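Local coordinates for salmonella typhimurium DB7155 bacteriophage DET7 tailspike (Bacteriophage, PDB 2V5I), which binds the O-antigen of its Salmonella host as the phage's trimeric receptor-binding tailspike and probably hydrolyses that polysaccharide, at residues G243-T249 and L275-V281; L207-W211 and T269-Y273; K108-D112 and M330-G334. All coordinates share one frame; numbering follows the deposited sequence.

Interaction 1: residues G243-T249 and L275-V281; sequences GGVIGVT and LQFRDSV
The guanidinium of Arg-278 has Ile-246 over one face, while the side-chain carbonyl of Gln-276 lies at its edge, in plane; the ring of Phe-277 is met obliquely by CG2 of Val-245. These groups sit on two successive rungs of a parallel beta-helix, the strands 244-246 and 276-278 running side by side at 19°. Backbone bonds zip the rungs together, beginning with Gln-276 N to Gly-243 O at 2.8 Å. Gln-276 OE1 takes both NE (2.7 Å) and NH2 of Arg-278, a side-on grip on a single oxygen that fixes the rotation of the guanidinium. With its CG1 turned beside the backbone N (chi1 -54°), Ile-246 runs alongside the arginine, its CD1 3.7 Å from Arg-278 NH2. Val-245, on the other face, packs against Phe-258 of strand 258-260, whereas Gln-276 packs on Arg-221 and Arg-278 on Val-281, both of a second subunit. At Asp-279 the chain turns a corner, and Asp-279 OD1 hydrogen-bonds Asn-326. Beyond the corner the ladder resumes with Val-281 N to Val-248 O. Just past the corner, Ser-280 OG receives Val-248 N at 3.1 Å and donates, from above the carbonyl plane, to Arg-278 O (2.9 Å), which Gly-247 N also reaches.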
# COMPACT_ATOMS: atom_id res chain seq x y z
N GLY A 243 -5.64 -12.69 15.68
CA GLY A 243 -6.55 -13.58 14.93
C GLY A 243 -6.88 -12.94 13.58
O GLY A 243 -6.69 -11.74 13.42
N GLY A 244 -7.42 -13.72 12.65
CA GLY A 244 -7.88 -13.20 11.35
C GLY A 244 -7.27 -13.83 10.15
O GLY A 244 -7.00 -15.05 10.14
N VAL A 245 -7.09 -13.01 9.13
CA VAL A 245 -6.70 -13.41 7.76
C VAL A 245 -5.56 -12.52 7.30
O VAL A 245 -5.67 -11.27 7.40
CB VAL A 245 -7.93 -13.24 6.84
CG1 VAL A 245 -7.60 -13.61 5.44
CG2 VAL A 245 -9.09 -14.09 7.37
N ILE A 246 -4.43 -13.13 6.90
CA ILE A 246 -3.28 -12.38 6.36
C ILE A 246 -2.78 -13.10 5.10
O ILE A 246 -2.43 -14.26 5.14
CB ILE A 246 -2.11 -12.32 7.37
CG1 ILE A 246 -2.55 -11.77 8.72
CG2 ILE A 246 -1.02 -11.39 6.85
CD1 ILE A 246 -1.53 -12.04 9.84
N GLY A 247 -2.77 -12.39 3.98
CA GLY A 247 -2.20 -12.96 2.77
C GLY A 247 -3.00 -14.01 2.02
O GLY A 247 -2.42 -14.83 1.29
N VAL A 248 -4.33 -13.98 2.16
CA VAL A 248 -5.17 -15.05 1.58
C VAL A 248 -5.95 -14.54 0.36
O VAL A 248 -6.38 -13.40 0.34
CB VAL A 248 -6.20 -15.54 2.64
CG1 VAL A 248 -7.01 -16.71 2.15
CG2 VAL A 248 -5.50 -15.92 3.94
N THR A 249 -6.24 -15.42 -0.61
CA THR A 249 -7.11 -15.06 -1.72
C THR A 249 -8.30 -16.00 -1.70
O THR A 249 -8.15 -17.20 -1.47
CB THR A 249 -6.37 -15.21 -3.07
OG1 THR A 249 -5.25 -14.31 -3.11
CG2 THR A 249 -7.31 -14.97 -4.26
N LEU A 275 -10.12 -8.56 15.00
CA LEU A 275 -9.47 -9.51 14.08
C LEU A 275 -8.73 -8.71 13.00
O LEU A 275 -9.08 -7.56 12.74
CB LEU A 275 -10.51 -10.45 13.39
CG LEU A 275 -11.24 -11.39 14.40
CD1 LEU A 275 -12.19 -12.22 13.55
CD2 LEU A 275 -10.27 -12.26 15.17
N GLN A 276 -7.69 -9.31 12.43
CA GLN A 276 -7.02 -8.74 11.25
C GLN A 276 -7.59 -9.18 9.94
O GLN A 276 -7.95 -10.36 9.77
CB GLN A 276 -5.55 -9.21 11.28
CG GLN A 276 -4.77 -8.72 12.48
CD GLN A 276 -3.36 -9.20 12.39
OE1 GLN A 276 -2.66 -8.79 11.45
NE2 GLN A 276 -2.93 -10.08 13.30
N PHE A 277 -7.64 -8.26 8.97
CA PHE A 277 -7.96 -8.57 7.59
C PHE A 277 -6.96 -7.77 6.77
O PHE A 277 -7.12 -6.54 6.61
CB PHE A 277 -9.41 -8.23 7.24
CG PHE A 277 -10.37 -9.08 8.00
CD1 PHE A 277 -10.71 -10.32 7.51
CD2 PHE A 277 -10.90 -8.65 9.22
CE1 PHE A 277 -11.57 -11.14 8.28
CE2 PHE A 277 -11.71 -9.49 9.96
CZ PHE A 277 -12.02 -10.73 9.48
N ARG A 278 -5.82 -8.42 6.43
CA ARG A 278 -4.68 -7.70 5.85
C ARG A 278 -4.02 -8.47 4.71
O ARG A 278 -4.00 -9.69 4.69
CB ARG A 278 -3.58 -7.40 6.90
CG ARG A 278 -4.02 -6.54 8.07
CD ARG A 278 -2.81 -6.00 8.83
NE ARG A 278 -2.04 -7.09 9.41
CZ ARG A 278 -0.83 -7.51 9.04
NH1 ARG A 278 -0.15 -6.92 8.05
NH2 ARG A 278 -0.27 -8.57 9.64
N ASP A 279 -3.56 -7.72 3.71
CA ASP A 279 -2.79 -8.28 2.61
C ASP A 279 -3.55 -9.40 1.88
O ASP A 279 -2.96 -10.36 1.40
CB ASP A 279 -1.43 -8.81 3.11
CG ASP A 279 -0.55 -7.79 3.83
OD1 ASP A 279 -0.76 -6.56 3.78
OD2 ASP A 279 0.45 -8.29 4.45
N SER A 280 -4.87 -9.24 1.77
CA SER A 280 -5.74 -10.31 1.25
C SER A 280 -6.60 -9.82 0.08
O SER A 280 -6.73 -8.64 -0.17
CB SER A 280 -6.60 -10.89 2.35
OG SER A 280 -5.81 -11.49 3.35
N VAL A 281 -7.09 -10.78 -0.72
CA VAL A 281 -7.69 -10.49 -2.02
C VAL A 281 -8.94 -11.31 -2.19
O VAL A 281 -8.92 -12.52 -1.94
CB VAL A 281 -6.72 -10.87 -3.15
CG1 VAL A 281 -7.36 -10.56 -4.48
CG2 VAL A 281 -5.38 -10.10 -3.00

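Interaction 2: residues L207-W211 and T269-Y273; sequences LSGDW and TARNY
Leu-207 and Ala-270 bring the two irregular backbones to 6.2 Å between their CA atoms, and a water links the segments there, donating to Leu-207 O and to Thr-269 O, at 2.8 Å each. Beside this bridge, CD2 of Leu-207 rests 3.9 Å from CB of Ala-270. Most of what 207-211 contributes comes from Trp-211, whose benzo end reaches across to three residues. Its CZ2 and CH2 meet the methyl CG2 of Thr-269, the two side chains crossing at about a right angle. CZ3 comes within 3.3 Å of Arg-271 O, and the same atom lies in the plane of the Tyr-273 ring, at its edge, 3.8 Å from CD1; the ring planes are inclined at 63°. Thr-269 places OG1 anti to its own N (chi1 -169°), which leaves the methyl to the indole and lets the oxygen accept from Arg-271 N in an ST turn and from Arg-271 NH1. Arg-271 NE is salt-bridged to Asp-295, Asp-307 binds both Thr-269 OG1 and Tyr-273 OH, and Arg-234 makes a cation-pi contact with Trp-211. The pairing thus joins loops of the beta-helix: 207-211 follows strand 202-205, the segment 269-273 leads on to strand 276-278, and Val-265 of strand 264-265 touches both Leu-207 and Ala-270.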
# COMPACT_ATOMS: atom_id res chain seq x y z
N LEU A 207 -18.66 -20.78 19.43
CA LEU A 207 -19.94 -20.34 19.99
C LEU A 207 -20.05 -20.62 21.49
O LEU A 207 -20.78 -19.89 22.20
CB LEU A 207 -21.10 -21.04 19.24
CG LEU A 207 -21.30 -20.58 17.78
CD1 LEU A 207 -22.35 -21.41 17.09
CD2 LEU A 207 -21.69 -19.13 17.74
N SER A 208 -19.36 -21.68 21.93
CA SER A 208 -19.31 -22.09 23.35
C SER A 208 -17.91 -21.95 23.91
O SER A 208 -16.96 -21.98 23.19
CB SER A 208 -19.64 -23.59 23.49
OG SER A 208 -20.72 -23.99 22.70
N GLY A 209 -17.79 -21.93 25.22
CA GLY A 209 -16.47 -21.87 25.83
C GLY A 209 -15.92 -20.46 25.75
O GLY A 209 -16.67 -19.49 25.70
N ASP A 210 -14.60 -20.34 25.86
CA ASP A 210 -13.92 -19.07 25.76
C ASP A 210 -14.09 -18.54 24.31
O ASP A 210 -14.22 -19.32 23.39
CB ASP A 210 -12.44 -19.23 26.07
CG ASP A 210 -12.16 -19.46 27.58
OD1 ASP A 210 -13.10 -19.31 28.38
OD2 ASP A 210 -11.00 -19.76 27.94
N TRP A 211 -14.10 -17.23 24.16
CA TRP A 211 -14.10 -16.65 22.80
C TRP A 211 -12.88 -17.18 22.10
O TRP A 211 -11.79 -17.32 22.69
CB TRP A 211 -14.04 -15.12 22.86
CG TRP A 211 -15.38 -14.50 23.23
CD1 TRP A 211 -16.04 -14.63 24.42
CD2 TRP A 211 -16.24 -13.72 22.39
NE1 TRP A 211 -17.23 -13.92 24.38
CE2 TRP A 211 -17.36 -13.35 23.13
CE3 TRP A 211 -16.15 -13.26 21.07
CZ2 TRP A 211 -18.41 -12.60 22.59
CZ3 TRP A 211 -17.15 -12.47 20.56
CH2 TRP A 211 -18.28 -12.17 21.29
N THR A 269 -24.48 -15.16 20.79
CA THR A 269 -23.83 -14.36 19.77
C THR A 269 -22.83 -15.17 18.95
O THR A 269 -22.14 -16.03 19.48
CB THR A 269 -23.09 -13.15 20.42
OG1 THR A 269 -22.69 -12.24 19.39
CG2 THR A 269 -21.86 -13.54 21.22
N ALA A 270 -22.72 -14.82 17.66
CA ALA A 270 -21.73 -15.37 16.73
C ALA A 270 -20.77 -14.27 16.23
O ALA A 270 -19.95 -14.50 15.34
CB ALA A 270 -22.43 -15.97 15.53
N ARG A 271 -20.82 -13.10 16.88
CA ARG A 271 -20.12 -11.93 16.47
C ARG A 271 -18.59 -12.03 16.77
O ARG A 271 -18.17 -12.93 17.48
CB ARG A 271 -20.70 -10.66 17.08
CG ARG A 271 -22.17 -10.40 16.71
CD ARG A 271 -22.69 -9.26 17.51
NE ARG A 271 -24.04 -8.86 17.17
CZ ARG A 271 -25.14 -9.48 17.62
NH1 ARG A 271 -25.05 -10.51 18.46
NH2 ARG A 271 -26.34 -9.03 17.23
N ASN A 272 -17.82 -11.06 16.25
CA ASN A 272 -16.37 -11.14 16.32
C ASN A 272 -15.83 -9.73 16.58
O ASN A 272 -16.38 -8.75 16.11
CB ASN A 272 -15.80 -11.64 15.01
CG ASN A 272 -16.36 -12.98 14.65
OD1 ASN A 272 -15.85 -14.00 15.08
ND2 ASN A 272 -17.47 -12.96 13.89
N TYR A 273 -14.65 -9.68 17.20
CA TYR A 273 -14.01 -8.41 17.56
C TYR A 273 -12.48 -8.53 17.35
O TYR A 273 -11.95 -9.59 17.56
CB TYR A 273 -14.24 -8.13 19.03
CG TYR A 273 -15.68 -7.78 19.43
CD1 TYR A 273 -16.57 -8.78 19.71
CD2 TYR A 273 -16.06 -6.48 19.53
CE1 TYR A 273 -17.92 -8.47 20.08
CE2 TYR A 273 -17.35 -6.14 19.88
CZ TYR A 273 -18.26 -7.16 20.18
OH TYR A 273 -19.54 -6.81 20.51
O HOH W 1 -22.63 -17.99 21.35

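Interaction 3: residues K108-D112 and M330-G334; sequences KWITD and MNSLG
Trp-109 presents one face of its indole to Leu-333 and its pyrrole edge to Asn-331, and the contact is organised round that division. Over the face, CB of Leu-333 sits 3.9 Å from the centroid of the six-membered ring and 17° off the ring normal, a CH-pi contact displaced toward the rim. The two methyls of the leucine spread over the same ring system: CD2 approaches CE3 at 3.9 Å, while CD1 reaches toward CG and also meets CG2 of Thr-111 at 4.2 Å. With its CG anti to the backbone N, Leu-333 lays its branch obliquely over the indole.

At the edge, NE1 donates to Asn-331 O at 3.1 Å. The acceptor lies in the indole plane, but the N-H is bent to 146° and the donor is tilted from the plane of the carbonyl. The amide of Asn-331 passes the ring in the opposite direction, its plane 44° from that of the indole; its OD1 bonds Tyr-378 and its ND2 bonds Ser-284, which hold the amide in place. Trp-103 and Val-286 also pack on Trp-109.

The segment 108-112 belongs to a long excursion between strands of the beta-helix, and 330-334 runs from the end of strand 323-330 through the loop before strand 335-342. The chemistry implies a largely apolar attachment of the excursion to a loop of the beta-helix, in which the buried indole N-H has its polar demand met by a main-chain carbonyl.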
# COMPACT_ATOMS: atom_id res chain seq x y z
N LYS A 108 -18.01 -13.52 -17.75
CA LYS A 108 -19.01 -12.57 -17.28
C LYS A 108 -20.06 -13.20 -16.38
O LYS A 108 -20.46 -14.34 -16.58
CB LYS A 108 -19.74 -11.88 -18.44
CG LYS A 108 -18.85 -11.27 -19.52
CD LYS A 108 -17.74 -10.44 -18.94
CE LYS A 108 -16.81 -9.86 -20.02
NZ LYS A 108 -16.12 -8.61 -19.51
N TRP A 109 -20.58 -12.43 -15.45
CA TRP A 109 -21.65 -12.90 -14.57
C TRP A 109 -22.88 -13.23 -15.39
O TRP A 109 -23.25 -12.48 -16.32
CB TRP A 109 -22.00 -11.80 -13.55
CG TRP A 109 -21.02 -11.62 -12.42
CD1 TRP A 109 -20.20 -10.55 -12.19
CD2 TRP A 109 -20.87 -12.50 -11.33
NE1 TRP A 109 -19.47 -10.78 -11.04
CE2 TRP A 109 -19.85 -11.97 -10.49
CE3 TRP A 109 -21.43 -13.73 -11.01
CZ2 TRP A 109 -19.45 -12.61 -9.30
CZ3 TRP A 109 -21.07 -14.37 -9.82
CH2 TRP A 109 -20.04 -13.79 -8.98
N ILE A 110 -23.54 -14.31 -15.01
CA ILE A 110 -24.91 -14.64 -15.47
C ILE A 110 -25.84 -14.32 -14.34
O ILE A 110 -25.72 -14.90 -13.25
CB ILE A 110 -25.02 -16.13 -15.85
CG1 ILE A 110 -23.97 -16.50 -16.88
CG2 ILE A 110 -26.41 -16.46 -16.34
CD1 ILE A 110 -23.89 -18.01 -17.26
N THR A 111 -26.79 -13.43 -14.60
CA THR A 111 -27.69 -12.98 -13.53
C THR A 111 -29.16 -13.39 -13.71
O THR A 111 -29.92 -13.37 -12.74
CB THR A 111 -27.62 -11.45 -13.34
OG1 THR A 111 -28.01 -10.82 -14.56
CG2 THR A 111 -26.18 -11.04 -12.97
N ASP A 112 -29.53 -13.77 -14.93
CA ASP A 112 -30.91 -14.16 -15.23
C ASP A 112 -31.19 -15.57 -14.71
O ASP A 112 -30.46 -16.51 -15.05
CB ASP A 112 -31.14 -14.11 -16.72
CG ASP A 112 -32.52 -14.59 -17.09
OD1 ASP A 112 -33.47 -13.77 -17.00
OD2 ASP A 112 -32.67 -15.79 -17.46
N MET A 330 -12.12 -7.41 -6.40
CA MET A 330 -12.53 -7.15 -7.78
C MET A 330 -13.67 -8.07 -8.21
O MET A 330 -13.74 -9.24 -7.80
CB MET A 330 -11.33 -7.39 -8.71
CG MET A 330 -10.19 -6.45 -8.46
SD MET A 330 -8.86 -6.66 -9.67
CE MET A 330 -9.75 -6.25 -11.17
N ASN A 331 -14.59 -7.49 -8.98
CA ASN A 331 -15.68 -8.21 -9.65
C ASN A 331 -16.70 -8.87 -8.71
O ASN A 331 -17.31 -9.85 -9.07
CB ASN A 331 -15.14 -9.22 -10.66
CG ASN A 331 -16.18 -9.63 -11.67
OD1 ASN A 331 -16.98 -8.78 -12.14
ND2 ASN A 331 -16.14 -10.91 -12.09
N SER A 332 -16.96 -8.28 -7.55
CA SER A 332 -18.02 -8.77 -6.66
C SER A 332 -19.39 -8.50 -7.28
O SER A 332 -19.59 -7.54 -7.98
CB SER A 332 -17.93 -8.15 -5.26
OG SER A 332 -17.99 -6.73 -5.36
N LEU A 333 -20.31 -9.43 -7.09
CA LEU A 333 -21.69 -9.22 -7.54
C LEU A 333 -22.54 -8.48 -6.51
O LEU A 333 -23.51 -7.80 -6.90
CB LEU A 333 -22.29 -10.54 -7.98
CG LEU A 333 -23.66 -10.49 -8.64
CD1 LEU A 333 -23.69 -9.69 -9.91
CD2 LEU A 333 -24.16 -11.91 -8.93
N GLY A 334 -22.22 -8.61 -5.21
CA GLY A 334 -22.88 -7.96 -4.10
C GLY A 334 -22.27 -6.61 -3.78
O GLY A 334 -22.58 -5.62 -4.46

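Overall arrangement
Followed from the N terminus, the chain first gives 108-112, in the region after strand 98-99, and meets it again at 330-334, so interaction 3 closes the longest loop, 217 residues, and encloses the other two. Within that span, 207-211 comes next, then 243-249, then 269-273 and 275-281: interaction 2 closes a loop of 57 residues and interaction 1 one of 25. The two therefore cross, and their later segments adjoin in sequence, although their centres are about 19 Å apart. Interaction 1 links successive rungs of the beta-helix, interaction 2 ties together loops between its strands, and interaction 3 fastens a side excursion to a loop between strands. Interactions 2 and 3 lie farthest apart, about 32 Å between centres.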